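Side-chain contact in fumarase E (Shigella flexneri 2a str. 2457T, PDB 3C8G), which probably catalyses the hydration of fumarate to malate as a homodimeric member of the MtlR/FumE family: residues Thr126-Ala129 with Thr130-Asp133. Residues are numbered along the deposited sequence; the frame is centred on the assembly and turned at random.
Sequences TRNA and TLYD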
# COMPACT_ATOMS: atom_id res chain seq x y z
N THR B 126 -0.32 -1.60 -30.25
CA THR B 126 -0.30 -2.87 -31.00
C THR B 126 -1.67 -3.43 -31.42
O THR B 126 -1.79 -4.09 -32.46
CB THR B 126 0.51 -3.90 -30.16
OG1 THR B 126 1.84 -3.95 -30.67
CG2 THR B 126 -0.10 -5.29 -30.16
N ARG B 127 -2.69 -3.15 -30.61
CA ARG B 127 -4.06 -3.66 -30.78
C ARG B 127 -4.84 -2.91 -31.80
O ARG B 127 -5.82 -3.42 -32.33
CB ARG B 127 -4.84 -3.60 -29.46
CG ARG B 127 -4.57 -4.72 -28.55
CD ARG B 127 -5.50 -4.58 -27.38
NE ARG B 127 -5.29 -5.66 -26.43
CZ ARG B 127 -6.11 -5.92 -25.41
NH1 ARG B 127 -5.85 -6.93 -24.59
NH2 ARG B 127 -7.18 -5.16 -25.23
N ASN B 128 -4.43 -1.65 -32.00
CA ASN B 128 -4.82 -0.81 -33.11
C ASN B 128 -4.07 -1.25 -34.37
O ASN B 128 -3.15 -0.57 -34.85
CB ASN B 128 -4.51 0.65 -32.79
CG ASN B 128 -5.23 1.64 -33.72
OD1 ASN B 128 -5.30 1.47 -34.94
ND2 ASN B 128 -5.75 2.68 -33.13
N ALA B 129 -4.46 -2.41 -34.90
CA ALA B 129 -3.80 -2.99 -36.06
C ALA B 129 -3.41 -1.89 -37.08
O ALA B 129 -2.25 -1.73 -37.48
CB ALA B 129 -4.73 -4.03 -36.70
N THR B 130 -4.40 -1.10 -37.45
CA THR B 130 -4.32 -0.11 -38.51
C THR B 130 -3.23 0.98 -38.24
O THR B 130 -2.35 1.21 -39.08
CB THR B 130 -5.77 0.41 -38.73
OG1 THR B 130 -5.76 1.69 -39.31
CG2 THR B 130 -6.54 0.46 -37.33
N LEU B 131 -3.24 1.57 -37.05
CA LEU B 131 -2.20 2.52 -36.62
C LEU B 131 -0.80 1.90 -36.47
O LEU B 131 0.22 2.50 -36.85
CB LEU B 131 -2.63 3.17 -35.30
CG LEU B 131 -1.88 4.38 -34.72
CD1 LEU B 131 -0.95 3.97 -33.62
CD2 LEU B 131 -1.17 5.23 -35.79
N TYR B 132 -0.74 0.69 -35.91
CA TYR B 132 0.50 -0.04 -35.78
C TYR B 132 1.07 -0.42 -37.15
O TYR B 132 2.26 -0.18 -37.43
CB TYR B 132 0.31 -1.27 -34.88
CG TYR B 132 1.58 -2.02 -34.55
CD1 TYR B 132 1.65 -3.41 -34.70
CD2 TYR B 132 2.71 -1.35 -34.08
CE1 TYR B 132 2.81 -4.10 -34.37
CE2 TYR B 132 3.87 -2.02 -33.76
CZ TYR B 132 3.92 -3.39 -33.91
OH TYR B 132 5.09 -4.05 -33.60
N ASP B 133 0.23 -0.99 -38.01
CA ASP B 133 0.64 -1.33 -39.36
C ASP B 133 1.28 -0.13 -40.08
O ASP B 133 2.25 -0.30 -40.81
CB ASP B 133 -0.52 -1.85 -40.20
CG ASP B 133 -0.99 -3.24 -39.79
OD1 ASP B 133 -0.30 -3.99 -39.05
OD2 ASP B 133 -2.10 -3.60 -40.23
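An asparagine N-cap starts the short helix 129-134, where the N128 side chain reaches forward to the backbone N of L131 and T126, at the end of helix 123-126, meets the ring of Y132. A chi1 of -164°, which sets CG of N128 opposite the backbone N, carries OD1 to 3.0 Å from L131 N, an amide in the first turn of the helix, which the side chain caps. The N-H...O angle is 163°, although the place of OD1 is less sure because it sits too near a methyl of T130. The carboxamide also lies against the L131 side chain, its CG 3.4 Å from L131 CB.

The main chain of N128 takes up the next amide: Y132 N donates to N128 O over 2.9 Å in an almost straight bond. One residue on, D133 N donates to A129 O, so consecutive carbonyls engage consecutive amides and the first turn is closed.

Upstream, the loop leaves helix 123-126 through R127, whose guanidinium makes a cation-pi contact with W86, and N128 is the centre of an inverse gamma turn. Across this bend, T126 and Y132, from two successive helices, meet at the protein surface. Their side chains extend alongside each other, in the same direction, and the T126 hydroxyl, which makes a weak hydrogen bond to S120 O, places OG1 over the centre of one face of the Y132 ring, 3.8 Å from Y132 CE1.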